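Local structure of sensor protein TorS (Vibrio parahaemolyticus, 3O1I) at residues B[7-12]-B[263-268]; B[18-23]-B[252-257]; B[92-97]-B[237-242]; B[131-136]-B[147-152]; B[205-210]-B[218-223]. The protein is probably a membrane-bound sensor histidine kinase of a two-component phosphorelay, represented here by its sensor domain in complex with the periplasmic protein TorT. All coordinates share one frame; numbering follows the deposited sequence.

Interaction 1: B[7-12]-B[263-268]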
# COMPACT_ATOMS: atom_id res chain seq x y z
N ILE B 7 62.70 -15.54 19.59
CA ILE B 7 62.21 -15.87 18.26
C ILE B 7 60.87 -16.59 18.31
O ILE B 7 60.09 -16.56 17.35
CB ILE B 7 63.25 -16.72 17.47
CG1 ILE B 7 64.19 -15.79 16.70
CG2 ILE B 7 62.55 -17.67 16.49
CD1 ILE B 7 64.90 -14.76 17.56
N GLU B 8 60.59 -17.24 19.43
CA GLU B 8 59.34 -17.95 19.58
C GLU B 8 58.24 -16.99 20.00
O GLU B 8 57.20 -16.89 19.35
CB GLU B 8 59.49 -19.06 20.62
CG GLU B 8 59.04 -20.41 20.11
CD GLU B 8 59.45 -20.63 18.67
OE1 GLU B 8 58.91 -19.92 17.79
OE2 GLU B 8 60.30 -21.50 18.41
N ALA B 9 58.49 -16.27 21.08
CA ALA B 9 57.52 -15.31 21.60
C ALA B 9 57.14 -14.27 20.56
O ALA B 9 56.02 -13.75 20.59
CB ALA B 9 58.08 -14.63 22.83
N ARG B 10 58.06 -13.95 19.65
CA ARG B 10 57.79 -12.96 18.61
C ARG B 10 56.97 -13.59 17.50
O ARG B 10 56.04 -12.98 16.97
CB ARG B 10 59.10 -12.43 18.02
CG ARG B 10 59.85 -13.43 17.14
CD ARG B 10 60.11 -12.86 15.75
NE ARG B 10 60.98 -11.69 15.80
CZ ARG B 10 62.26 -11.74 16.13
NH1 ARG B 10 62.83 -12.90 16.43
NH2 ARG B 10 62.98 -10.62 16.18
N GLN B 11 57.33 -14.82 17.16
CA GLN B 11 56.65 -15.57 16.12
C GLN B 11 55.20 -15.77 16.52
O GLN B 11 54.31 -15.87 15.67
CB GLN B 11 57.34 -16.92 15.92
CG GLN B 11 57.33 -17.41 14.49
CD GLN B 11 58.58 -18.20 14.14
OE1 GLN B 11 58.74 -18.67 13.01
NE2 GLN B 11 59.48 -18.35 15.12
N VAL B 12 54.96 -15.82 17.82
CA VAL B 12 53.62 -15.99 18.35
C VAL B 12 52.90 -14.65 18.30
O VAL B 12 51.84 -14.53 17.67
CB VAL B 12 53.66 -16.51 19.79
CG1 VAL B 12 52.27 -16.46 20.42
CG2 VAL B 12 54.18 -17.94 19.80
N THR B 263 51.04 -13.52 28.55
CA THR B 263 51.57 -14.65 29.29
C THR B 263 52.88 -15.13 28.67
O THR B 263 53.87 -15.28 29.38
CB THR B 263 50.55 -15.81 29.34
OG1 THR B 263 49.44 -15.42 30.14
CG2 THR B 263 51.18 -17.07 29.94
N VAL B 264 52.90 -15.35 27.36
CA VAL B 264 54.13 -15.80 26.72
C VAL B 264 55.28 -14.85 27.05
O VAL B 264 56.42 -15.29 27.22
CB VAL B 264 53.98 -15.88 25.19
CG1 VAL B 264 52.65 -16.51 24.83
CG2 VAL B 264 54.13 -14.51 24.56
N ASN B 265 54.99 -13.56 27.14
CA ASN B 265 56.02 -12.57 27.46
C ASN B 265 56.50 -12.77 28.89
O ASN B 265 57.69 -12.59 29.18
CB ASN B 265 55.48 -11.15 27.31
CG ASN B 265 55.56 -10.65 25.88
OD1 ASN B 265 55.99 -11.37 24.98
ND2 ASN B 265 55.14 -9.41 25.67
N LYS B 266 55.59 -13.15 29.78
CA LYS B 266 55.97 -13.39 31.16
C LYS B 266 56.79 -14.67 31.25
O LYS B 266 57.58 -14.85 32.17
CB LYS B 266 54.74 -13.48 32.06
CG LYS B 266 54.10 -12.13 32.32
CD LYS B 266 53.13 -12.16 33.49
CE LYS B 266 51.88 -12.96 33.18
NZ LYS B 266 50.88 -12.84 34.27
N LEU B 267 56.60 -15.56 30.28
CA LEU B 267 57.35 -16.81 30.25
C LEU B 267 58.75 -16.50 29.76
O LEU B 267 59.73 -17.06 30.25
CB LEU B 267 56.70 -17.83 29.31
CG LEU B 267 55.39 -18.48 29.75
CD1 LEU B 267 55.04 -19.57 28.75
CD2 LEU B 267 55.51 -19.07 31.15
N VAL B 268 58.85 -15.60 28.80
CA VAL B 268 60.13 -15.19 28.25
C VAL B 268 60.97 -14.56 29.36
O VAL B 268 62.14 -14.91 29.54
CB VAL B 268 59.94 -14.18 27.11
CG1 VAL B 268 61.29 -13.64 26.65
CG2 VAL B 268 59.23 -14.85 25.96
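Ala-9 turns its single methyl toward helix 263-268, where three side chains gather about it. CB of Ala-9 meets CG2 of Val-268 at 3.3 Å, and one helical turn earlier CG2 of Val-264 lies 4.3 Å from the same Ala-9 CB. At the flank stands the amide oxygen OD1 of Asn-265, 4.4 Å from CB of Ala-9. Val-268 holds CG1 anti to its own N (chi1 174°), which leaves CG2, the branch beside that nitrogen, to do the touching. Farther along the first helix, Val-12 CG1 approaches Val-264 CG1 at 4.4 Å, and Val-264 thus serves two partners with different methyls. No hydrogen bond crosses the contact. The helix axes run 9.9 Å apart at 172°, nearly antiparallel, as neighbours in an up-and-down helical bundle. Helices 32-58 and 63-138 complete the bundle around them: Ile-53 packs on Val-12, while Leu-56 and Leu-69 close over Val-264. The two valines that face Ala-9 are tied to each other by a helical bond, Val-268 N to Val-264 O at 2.9 Å, and on the other helix the carbonyl of Ala-9 accepts the hydroxyl of Ser-13. Arg-10 points away from helix 263-268 and forms a salt bridge with Asp-269 of the second subunit, whose own Arg-10 packs on Asn-265.

Interaction 2: B[18-23]-B[252-257]; sequences RIISSV and KTLELF
Ile-20 supplies most of the aliphatic contact, using its two ends on different partners. With CG1 beside the backbone N (chi1 -56°), CG2 is left anti to that nitrogen and meets CD2 of Leu-254 at 3.4 Å, the two side chains crossing at about a right angle. The other arm carries CD1 to CG2 of Thr-253 at 3.4 Å, Ile-20 and Thr-253 sliding past each other in opposite directions. Val-23, a turn later, adds a looser contact, its CG2 lying 4.3 Å from Thr-253 CG2.

The aromatic share belongs to Phe-257, whose ring is met from one side, obliquely, by two consecutive isoleucines. Ile-20 CD1 approaches ring atom CD1 at 3.5 Å, and Ile-19 CG2 touches the far end at CZ, also at 3.5 Å. Thr-253 CG2 lies in the ring plane at its edge.

Polar interaction is confined to the surroundings: Thr-253 turns its OG1 away from this apolar layer to bond with Asn-79 and the carbonyl of Leu-249. With axes 10.4 Å apart at 163°, the antiparallel pair is flanked by helix 32-58, where Leu-42 meets Ile-19, and by helix 63-138, where Val-76 meets Phe-257; Leu-254 of the second subunit packs on Ile-20.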
# COMPACT_ATOMS: atom_id res chain seq x y z
N ARG B 18 48.16 -11.92 13.09
CA ARG B 18 47.94 -12.49 11.78
C ARG B 18 46.64 -13.28 11.78
O ARG B 18 46.00 -13.43 10.74
CB ARG B 18 49.09 -13.41 11.39
CG ARG B 18 48.94 -14.03 10.02
CD ARG B 18 50.13 -14.90 9.67
NE ARG B 18 50.02 -15.48 8.34
CZ ARG B 18 50.93 -16.28 7.79
NH1 ARG B 18 52.03 -16.59 8.47
NH2 ARG B 18 50.75 -16.76 6.57
N ILE B 19 46.26 -13.78 12.95
CA ILE B 19 45.03 -14.55 13.10
C ILE B 19 43.81 -13.64 13.17
O ILE B 19 42.81 -13.88 12.50
CB ILE B 19 45.08 -15.43 14.39
CG1 ILE B 19 46.03 -16.61 14.17
CG2 ILE B 19 43.68 -15.93 14.75
CD1 ILE B 19 45.57 -17.54 13.09
N ILE B 20 43.91 -12.59 13.98
CA ILE B 20 42.85 -11.62 14.15
C ILE B 20 42.26 -11.20 12.80
O ILE B 20 41.08 -10.85 12.70
CB ILE B 20 43.36 -10.36 14.88
CG1 ILE B 20 43.98 -10.76 16.22
CG2 ILE B 20 42.22 -9.38 15.13
CD1 ILE B 20 42.97 -11.29 17.22
N SER B 21 43.07 -11.25 11.75
CA SER B 21 42.62 -10.88 10.42
C SER B 21 41.90 -12.05 9.77
O SER B 21 40.92 -11.87 9.05
CB SER B 21 43.80 -10.46 9.54
OG SER B 21 44.47 -9.32 10.08
N SER B 22 42.39 -13.25 10.02
CA SER B 22 41.78 -14.43 9.42
C SER B 22 40.35 -14.70 9.90
O SER B 22 39.57 -15.34 9.19
CB SER B 22 42.67 -15.64 9.68
OG SER B 22 43.97 -15.40 9.16
N VAL B 23 40.01 -14.22 11.10
CA VAL B 23 38.66 -14.42 11.61
C VAL B 23 37.77 -13.33 11.04
O VAL B 23 36.62 -13.58 10.67
CB VAL B 23 38.59 -14.37 13.15
CG1 VAL B 23 39.18 -15.63 13.74
CG2 VAL B 23 39.33 -13.16 13.67
N LYS B 252 36.21 -10.43 21.50
CA LYS B 252 36.81 -11.26 22.53
C LYS B 252 38.13 -11.79 22.01
O LYS B 252 39.09 -11.93 22.76
CB LYS B 252 35.90 -12.43 22.88
CG LYS B 252 34.65 -12.02 23.62
CD LYS B 252 33.57 -13.11 23.54
CE LYS B 252 32.19 -12.62 24.02
NZ LYS B 252 31.06 -13.53 23.64
N THR B 253 38.17 -12.08 20.71
CA THR B 253 39.37 -12.58 20.07
C THR B 253 40.54 -11.67 20.41
O THR B 253 41.58 -12.13 20.86
CB THR B 253 39.18 -12.64 18.56
OG1 THR B 253 38.01 -13.41 18.29
CG2 THR B 253 40.36 -13.30 17.88
N LEU B 254 40.36 -10.36 20.23
CA LEU B 254 41.45 -9.45 20.55
C LEU B 254 41.86 -9.69 21.99
O LEU B 254 42.96 -10.14 22.26
CB LEU B 254 41.03 -7.99 20.40
CG LEU B 254 40.56 -7.50 19.02
CD1 LEU B 254 40.17 -6.03 19.17
CD2 LEU B 254 41.65 -7.68 17.97
N GLU B 255 40.95 -9.40 22.91
CA GLU B 255 41.22 -9.59 24.32
C GLU B 255 41.99 -10.88 24.62
O GLU B 255 42.97 -10.86 25.36
CB GLU B 255 39.92 -9.59 25.11
CG GLU B 255 39.20 -8.26 25.10
CD GLU B 255 37.86 -8.30 25.81
OE1 GLU B 255 37.84 -8.63 27.02
OE2 GLU B 255 36.84 -8.01 25.15
N LEU B 256 41.54 -11.98 24.03
CA LEU B 256 42.17 -13.28 24.25
C LEU B 256 43.60 -13.37 23.77
O LEU B 256 44.48 -13.81 24.52
CB LEU B 256 41.35 -14.39 23.60
CG LEU B 256 40.00 -14.69 24.25
CD1 LEU B 256 39.34 -15.86 23.53
CD2 LEU B 256 40.18 -15.00 25.71
N PHE B 257 43.84 -12.98 22.52
CA PHE B 257 45.19 -13.02 21.96
C PHE B 257 46.04 -11.98 22.65
O PHE B 257 47.25 -11.94 22.49
CB PHE B 257 45.16 -12.74 20.46
CG PHE B 257 44.98 -13.96 19.63
CD1 PHE B 257 43.77 -14.22 19.02
CD2 PHE B 257 46.02 -14.86 19.49
CE1 PHE B 257 43.59 -15.39 18.26
CE2 PHE B 257 45.86 -16.02 18.74
CZ PHE B 257 44.63 -16.29 18.12

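Interaction 3: B[92-97]-B[237-242]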
# COMPACT_ATOMS: atom_id res chain seq x y z
N TRP B 92 23.57 -20.03 6.76
CA TRP B 92 22.37 -20.86 6.82
C TRP B 92 21.12 -19.99 6.86
O TRP B 92 20.14 -20.25 6.14
CB TRP B 92 22.39 -21.74 8.07
CG TRP B 92 21.24 -22.71 8.13
CD1 TRP B 92 21.23 -24.00 7.68
CD2 TRP B 92 19.92 -22.46 8.64
NE1 TRP B 92 20.00 -24.57 7.88
CE2 TRP B 92 19.17 -23.65 8.47
CE3 TRP B 92 19.30 -21.35 9.23
CZ2 TRP B 92 17.84 -23.76 8.87
CZ3 TRP B 92 17.96 -21.46 9.64
CH2 TRP B 92 17.25 -22.66 9.45
N LEU B 93 21.17 -18.98 7.72
CA LEU B 93 20.08 -18.05 7.93
C LEU B 93 19.78 -17.25 6.68
O LEU B 93 18.63 -17.16 6.26
CB LEU B 93 20.42 -17.10 9.09
CG LEU B 93 20.45 -17.70 10.50
CD1 LEU B 93 21.08 -16.71 11.46
CD2 LEU B 93 19.05 -18.06 10.95
N ALA B 94 20.81 -16.66 6.10
CA ALA B 94 20.64 -15.83 4.91
C ALA B 94 19.88 -16.59 3.84
O ALA B 94 18.99 -16.03 3.19
CB ALA B 94 21.99 -15.41 4.38
N LYS B 95 20.23 -17.85 3.68
CA LYS B 95 19.61 -18.72 2.70
C LYS B 95 18.18 -19.12 3.11
O LYS B 95 17.31 -19.33 2.26
CB LYS B 95 20.50 -19.96 2.49
CG LYS B 95 19.78 -21.18 1.94
CD LYS B 95 20.72 -22.35 1.63
CE LYS B 95 19.94 -23.56 1.10
NZ LYS B 95 20.85 -24.61 0.55
N GLU B 96 17.95 -19.23 4.42
CA GLU B 96 16.64 -19.61 4.91
C GLU B 96 15.68 -18.42 4.72
O GLU B 96 14.52 -18.59 4.32
CB GLU B 96 16.73 -20.00 6.38
CG GLU B 96 15.45 -20.60 6.96
CD GLU B 96 15.25 -22.07 6.60
OE1 GLU B 96 14.12 -22.58 6.81
OE2 GLU B 96 16.20 -22.74 6.15
N ILE B 97 16.19 -17.23 5.00
CA ILE B 97 15.43 -16.00 4.89
C ILE B 97 15.07 -15.73 3.44
O ILE B 97 13.93 -15.40 3.13
CB ILE B 97 16.23 -14.81 5.47
CG1 ILE B 97 16.41 -15.00 6.99
CG2 ILE B 97 15.52 -13.49 5.18
CD1 ILE B 97 17.42 -14.04 7.67
N LEU B 237 15.18 -12.07 13.26
CA LEU B 237 15.75 -11.63 14.53
C LEU B 237 16.92 -12.52 14.93
O LEU B 237 17.83 -12.07 15.64
CB LEU B 237 14.67 -11.65 15.62
CG LEU B 237 13.66 -10.51 15.49
CD1 LEU B 237 12.49 -10.74 16.44
CD2 LEU B 237 14.34 -9.18 15.75
N GLN B 238 16.90 -13.78 14.50
CA GLN B 238 17.98 -14.71 14.83
C GLN B 238 19.23 -14.29 14.07
O GLN B 238 20.36 -14.46 14.54
CB GLN B 238 17.58 -16.14 14.49
CG GLN B 238 16.43 -16.65 15.32
CD GLN B 238 16.16 -18.13 15.10
OE1 GLN B 238 15.79 -18.57 14.00
NE2 GLN B 238 16.35 -18.92 16.16
N GLN B 239 19.02 -13.74 12.88
CA GLN B 239 20.14 -13.26 12.09
C GLN B 239 20.70 -12.01 12.80
O GLN B 239 21.90 -11.78 12.82
CB GLN B 239 19.66 -12.91 10.68
CG GLN B 239 20.76 -12.48 9.75
CD GLN B 239 20.31 -12.36 8.31
OE1 GLN B 239 19.61 -11.42 7.95
NE2 GLN B 239 20.70 -13.32 7.48
N TYR B 240 19.82 -11.20 13.38
CA TYR B 240 20.28 -10.01 14.08
C TYR B 240 21.23 -10.46 15.18
O TYR B 240 22.35 -9.97 15.34
CB TYR B 240 19.11 -9.28 14.72
CG TYR B 240 19.54 -8.09 15.55
CD1 TYR B 240 20.05 -6.95 14.94
CD2 TYR B 240 19.46 -8.12 16.94
CE1 TYR B 240 20.48 -5.87 15.70
CE2 TYR B 240 19.89 -7.03 17.71
CZ TYR B 240 20.39 -5.91 17.08
OH TYR B 240 20.79 -4.81 17.81
N GLU B 241 20.73 -11.43 15.94
CA GLU B 241 21.42 -12.03 17.05
C GLU B 241 22.73 -12.65 16.61
O GLU B 241 23.79 -12.36 17.18
CB GLU B 241 20.52 -13.07 17.70
CG GLU B 241 19.44 -12.48 18.60
CD GLU B 241 18.44 -13.52 19.10
OE1 GLU B 241 18.81 -14.72 19.23
OE2 GLU B 241 17.28 -13.15 19.39
N ASN B 242 22.68 -13.52 15.60
CA ASN B 242 23.90 -14.15 15.15
C ASN B 242 24.95 -13.12 14.79
O ASN B 242 26.14 -13.34 15.04
CB ASN B 242 23.67 -15.04 13.95
CG ASN B 242 24.82 -16.00 13.73
OD1 ASN B 242 25.12 -16.81 14.60
ND2 ASN B 242 25.47 -15.90 12.59
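Gln-239 leaves its helix with CG trans to the backbone N (chi1 -177°) and stays extended to CD, which carries its terminal amide across to Ala-94 and Ile-97. There CD1 of Ile-97 lies over one face of the amide, 3.4 Å from CD of Gln-239 and equally near its OE1 and NE2. The amide nitrogen NE2 of Gln-239 also rests 3.6 Å from CA of Ala-94. Leu-93, with CG beside its own N (chi1 -70°), sends CD1 to the backbone of the facing helix, 3.6 Å from CA of Gln-239, and also to CB of Asn-242 at 4.0 Å. Asn-242 spends its polar end elsewhere, ND2 bonding the carbonyl of Thr-86. The axes are 10.0 Å apart and antiparallel at 160°. Leu-93 meets Ile-235, Gln-238, Gln-239 and Asn-242, spaced i, i+3, i+4, i+7 over two turns like the rim of a hole, which is knobs-into-holes packing, consistent with the coiled coil predicted for this part of helix 63-138.

Interaction 4: B[131-136]-B[147-152]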
# COMPACT_ATOMS: atom_id res chain seq x y z
N THR B 131 -26.29 0.32 -16.66
CA THR B 131 -26.71 0.23 -18.04
C THR B 131 -28.09 -0.41 -18.08
O THR B 131 -28.88 -0.16 -18.98
CB THR B 131 -25.72 -0.63 -18.83
OG1 THR B 131 -24.44 -0.01 -18.79
CG2 THR B 131 -26.17 -0.79 -20.28
N HIS B 132 -28.36 -1.25 -17.09
CA HIS B 132 -29.64 -1.92 -16.99
C HIS B 132 -30.70 -0.85 -16.78
O HIS B 132 -31.66 -0.78 -17.54
CB HIS B 132 -29.62 -2.89 -15.81
CG HIS B 132 -30.93 -3.57 -15.55
ND1 HIS B 132 -31.53 -4.42 -16.46
CD2 HIS B 132 -31.73 -3.58 -14.45
CE1 HIS B 132 -32.63 -4.92 -15.93
NE2 HIS B 132 -32.78 -4.43 -14.72
N ILE B 133 -30.51 -0.02 -15.76
CA ILE B 133 -31.48 1.02 -15.46
C ILE B 133 -31.85 1.80 -16.71
O ILE B 133 -32.94 2.34 -16.81
CB ILE B 133 -30.94 1.99 -14.40
CG1 ILE B 133 -30.46 1.20 -13.17
CG2 ILE B 133 -32.03 2.96 -13.98
CD1 ILE B 133 -30.09 2.06 -11.98
N TYR B 134 -30.94 1.85 -17.68
CA TYR B 134 -31.20 2.56 -18.93
C TYR B 134 -32.39 1.97 -19.68
O TYR B 134 -33.23 2.71 -20.21
CB TYR B 134 -29.97 2.52 -19.83
CG TYR B 134 -28.90 3.52 -19.46
CD1 TYR B 134 -27.63 3.46 -20.03
CD2 TYR B 134 -29.17 4.56 -18.57
CE1 TYR B 134 -26.65 4.40 -19.72
CE2 TYR B 134 -28.20 5.51 -18.25
CZ TYR B 134 -26.94 5.43 -18.83
OH TYR B 134 -25.98 6.37 -18.52
N ASP B 135 -32.47 0.64 -19.72
CA ASP B 135 -33.57 -0.02 -20.40
C ASP B 135 -34.83 0.11 -19.58
O ASP B 135 -35.92 0.22 -20.12
CB ASP B 135 -33.25 -1.50 -20.61
CG ASP B 135 -31.90 -1.70 -21.26
OD1 ASP B 135 -31.59 -0.96 -22.23
OD2 ASP B 135 -31.16 -2.60 -20.82
N LEU B 136 -34.68 0.10 -18.26
CA LEU B 136 -35.83 0.24 -17.39
C LEU B 136 -36.42 1.63 -17.57
O LEU B 136 -37.64 1.78 -17.69
CB LEU B 136 -35.43 0.06 -15.92
CG LEU B 136 -34.83 -1.28 -15.49
CD1 LEU B 136 -34.75 -1.32 -13.97
CD2 LEU B 136 -35.69 -2.42 -16.01
N GLN B 147 -35.81 0.63 -7.78
CA GLN B 147 -35.30 -0.61 -7.19
C GLN B 147 -33.84 -0.86 -7.51
O GLN B 147 -33.09 -1.39 -6.67
CB GLN B 147 -36.15 -1.79 -7.67
CG GLN B 147 -36.26 -2.91 -6.65
CD GLN B 147 -37.09 -2.49 -5.45
OE1 GLN B 147 -37.35 -1.30 -5.23
NE2 GLN B 147 -37.51 -3.47 -4.64
N ALA B 148 -33.43 -0.50 -8.72
CA ALA B 148 -32.07 -0.68 -9.17
C ALA B 148 -31.16 0.38 -8.56
O ALA B 148 -30.03 0.09 -8.18
CB ALA B 148 -32.00 -0.61 -10.68
N LEU B 149 -31.66 1.61 -8.48
CA LEU B 149 -30.89 2.69 -7.90
C LEU B 149 -30.57 2.29 -6.48
O LEU B 149 -29.45 2.42 -6.02
CB LEU B 149 -31.70 3.99 -7.88
CG LEU B 149 -32.04 4.51 -9.26
CD1 LEU B 149 -32.84 5.79 -9.13
CD2 LEU B 149 -30.75 4.74 -10.05
N ASP B 150 -31.58 1.77 -5.80
CA ASP B 150 -31.37 1.33 -4.44
C ASP B 150 -30.26 0.28 -4.38
O ASP B 150 -29.39 0.34 -3.52
CB ASP B 150 -32.68 0.77 -3.87
CG ASP B 150 -33.58 1.85 -3.30
OD1 ASP B 150 -33.19 2.47 -2.29
OD2 ASP B 150 -34.69 2.08 -3.85
N ALA B 151 -30.29 -0.68 -5.30
CA ALA B 151 -29.28 -1.73 -5.31
C ALA B 151 -27.97 -1.32 -5.99
O ALA B 151 -27.14 -2.16 -6.34
CB ALA B 151 -29.84 -2.98 -5.98
N LEU B 152 -27.80 -0.02 -6.17
CA LEU B 152 -26.60 0.50 -6.81
C LEU B 152 -25.79 1.09 -5.67
O LEU B 152 -24.56 1.10 -5.71
CB LEU B 152 -26.97 1.58 -7.81
CG LEU B 152 -25.93 2.00 -8.83
CD1 LEU B 152 -25.53 0.83 -9.71
CD2 LEU B 152 -26.54 3.10 -9.68
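At the hairpin formed by helices 63-138 and 142-180, joined by a short turn, Ile-133 leans into Ala-148 and Leu-149 of the returning helix. Ile-133 is the hub. Its CG1 lies beside the backbone N (chi1 -52°) and CD1 continues trans (chi2 -171°), an extended arm whose length rather than tip alone meets the alanine: CB of Ala-148 is 3.4 Å from CG1 and 3.5 Å from CD1 of Ile-133. At its end, Ile-133 CD1 also meets CD2 of Leu-149 at 3.4 Å, the two side chains crossing at about a right angle, and has CD2 of Leu-152 at 4.4 Å. One turn on, Leu-136 brings CD1 to 4.3 Å from Ala-148 CB, so that the Ala-148 methyl is touched by both Ile-133 and Leu-136. No hydrogen bond bridges the segments. Within the first helix, CG of Leu-136 sits over one face of the His-132 ring, offset toward its rim. The axes are 10.1 Å apart and run at 168°. Outward from this apolar seam, Leu-152 packs on Leu-152 of the second subunit, and Tyr-134 makes a cation-pi contact with Arg-238 of a TorT chain, while Asp-150 packs on Arg-238 of the other TorT chain. An antiparallel helical hairpin with a buried apolar seam thus lies at an end of the chain where TorT and the second subunit both make contact.

Interaction 5: B[205-210]-B[218-223]; sequences RRVLAV and QMSQLL
Val-207, buried, fills the dense side of this contact, its two methyls going to different residues. CG1 of Val-207 meets CD1 of Leu-223 tip to tip at 3.9 Å. CG2 lies along the Met-219 side chain, whose bend at its last torsion (chi3 83°) curls CE back toward the valine, though the exact placing of this valine methyl is doubtful. These helices, 186-208 and 213-227, are the arms of a short helical hairpin, and the first ends at Leu-208, within the contact; just beyond, Val-210 N bonds Val-207 O at 2.8 Å. Helix 63-138 backs the dense side with Thr-115 and Gln-118 on Met-219 and Leu-111 on Leu-223, and Leu-166 of helix 142-180 joins at Met-219. Toward solvent the contact thins out: exposed Leu-208 merely lays CD1 against the hydroxyl OG of Ser-220 at 3.5 Å, and that oxygen is 3.9 Å from Val-207 CG1. Nearby, Arg-206 and Ala-209 pack on Glu-180 and Gln-187 of a TorT chain.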
# COMPACT_ATOMS: atom_id res chain seq x y z
N ARG B 205 -10.34 -11.79 9.09
CA ARG B 205 -11.69 -11.41 9.50
C ARG B 205 -12.53 -10.86 8.36
O ARG B 205 -13.57 -11.42 8.04
CB ARG B 205 -11.61 -10.38 10.62
CG ARG B 205 -12.79 -10.38 11.56
CD ARG B 205 -12.50 -9.46 12.72
NE ARG B 205 -11.15 -9.69 13.25
CZ ARG B 205 -10.64 -9.05 14.30
NH1 ARG B 205 -11.37 -8.15 14.94
NH2 ARG B 205 -9.41 -9.32 14.72
N ARG B 206 -12.09 -9.76 7.75
CA ARG B 206 -12.81 -9.13 6.64
C ARG B 206 -13.19 -10.07 5.50
O ARG B 206 -14.33 -10.09 5.06
CB ARG B 206 -11.99 -8.01 6.04
CG ARG B 206 -11.65 -6.89 6.98
CD ARG B 206 -12.87 -6.13 7.42
NE ARG B 206 -12.49 -5.05 8.32
CZ ARG B 206 -11.66 -4.06 8.00
NH1 ARG B 206 -11.12 -4.00 6.79
NH2 ARG B 206 -11.38 -3.13 8.91
N VAL B 207 -12.22 -10.83 5.02
CA VAL B 207 -12.46 -11.74 3.91
C VAL B 207 -13.58 -12.74 4.19
O VAL B 207 -14.44 -12.98 3.34
CB VAL B 207 -11.16 -12.51 3.55
CG1 VAL B 207 -10.84 -13.56 4.61
CG2 VAL B 207 -11.30 -13.14 2.19
N LEU B 208 -13.56 -13.30 5.39
CA LEU B 208 -14.53 -14.30 5.81
C LEU B 208 -15.96 -13.84 5.60
O LEU B 208 -16.81 -14.62 5.19
CB LEU B 208 -14.32 -14.61 7.29
CG LEU B 208 -14.22 -16.07 7.70
CD1 LEU B 208 -13.41 -16.90 6.68
CD2 LEU B 208 -13.59 -16.11 9.08
N ALA B 209 -16.21 -12.57 5.89
CA ALA B 209 -17.54 -12.00 5.75
C ALA B 209 -17.91 -11.60 4.32
O ALA B 209 -19.02 -11.11 4.10
CB ALA B 209 -17.71 -10.81 6.69
N VAL B 210 -17.00 -11.79 3.37
CA VAL B 210 -17.29 -11.45 1.98
C VAL B 210 -18.16 -12.51 1.29
O VAL B 210 -17.96 -13.72 1.46
CB VAL B 210 -16.00 -11.24 1.17
CG1 VAL B 210 -16.23 -11.49 -0.32
CG2 VAL B 210 -15.52 -9.82 1.36
N GLN B 218 -10.46 -19.11 -1.37
CA GLN B 218 -9.12 -18.90 -1.90
C GLN B 218 -8.34 -17.88 -1.07
O GLN B 218 -7.19 -18.11 -0.70
CB GLN B 218 -9.18 -18.40 -3.35
CG GLN B 218 -9.90 -19.29 -4.31
CD GLN B 218 -10.05 -18.63 -5.65
OE1 GLN B 218 -10.55 -17.51 -5.74
NE2 GLN B 218 -9.61 -19.31 -6.70
N MET B 219 -8.97 -16.74 -0.80
CA MET B 219 -8.35 -15.69 -0.01
C MET B 219 -7.99 -16.24 1.37
O MET B 219 -6.89 -16.03 1.87
CB MET B 219 -9.29 -14.50 0.12
CG MET B 219 -9.14 -13.50 -1.03
SD MET B 219 -10.36 -12.15 -0.97
CE MET B 219 -9.59 -11.06 0.18
N SER B 220 -8.93 -16.97 1.97
CA SER B 220 -8.69 -17.57 3.27
C SER B 220 -7.53 -18.56 3.20
O SER B 220 -6.75 -18.68 4.14
CB SER B 220 -9.93 -18.30 3.76
OG SER B 220 -10.68 -17.47 4.61
N GLN B 221 -7.43 -19.30 2.11
CA GLN B 221 -6.36 -20.27 1.97
C GLN B 221 -5.00 -19.59 1.89
O GLN B 221 -4.03 -20.07 2.46
CB GLN B 221 -6.58 -21.13 0.72
CG GLN B 221 -6.73 -22.62 1.01
CD GLN B 221 -7.78 -23.28 0.12
OE1 GLN B 221 -7.80 -23.07 -1.10
NE2 GLN B 221 -8.67 -24.07 0.73
N LEU B 222 -4.95 -18.46 1.19
CA LEU B 222 -3.70 -17.74 1.05
C LEU B 222 -3.29 -17.15 2.39
O LEU B 222 -2.12 -17.21 2.77
CB LEU B 222 -3.85 -16.64 -0.01
CG LEU B 222 -4.10 -17.12 -1.45
CD1 LEU B 222 -4.81 -16.06 -2.26
CD2 LEU B 222 -2.78 -17.51 -2.10
N LEU B 223 -4.25 -16.60 3.13
CA LEU B 223 -3.93 -16.00 4.43
C LEU B 223 -3.43 -17.03 5.47
O LEU B 223 -2.63 -16.71 6.35
CB LEU B 223 -5.15 -15.27 5.00
CG LEU B 223 -5.67 -14.06 4.21
CD1 LEU B 223 -6.99 -13.56 4.86
CD2 LEU B 223 -4.61 -12.97 4.18

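How the interactions relate
The five contacts mark out an elongated all-helical domain. Interactions 1 and 2 join the same two helices, 5-26 and 231-271, at levels whose centres are about 17 Å apart. Helix 231-271 continues to interaction 3, centred about 24 Å from interaction 2 and close to the middle of the chain, where helix 63-138 becomes its partner. That long helix then runs on to interaction 4, about 58 Å from interaction 3 between centres and about 96 Å from interaction 1. Interaction 5 lies on the same side of the chain's centre as interaction 4, their centres about 30 Å apart. Among these contacts the second subunit touches 1, 2 and 4, and TorT touches 4 and 5.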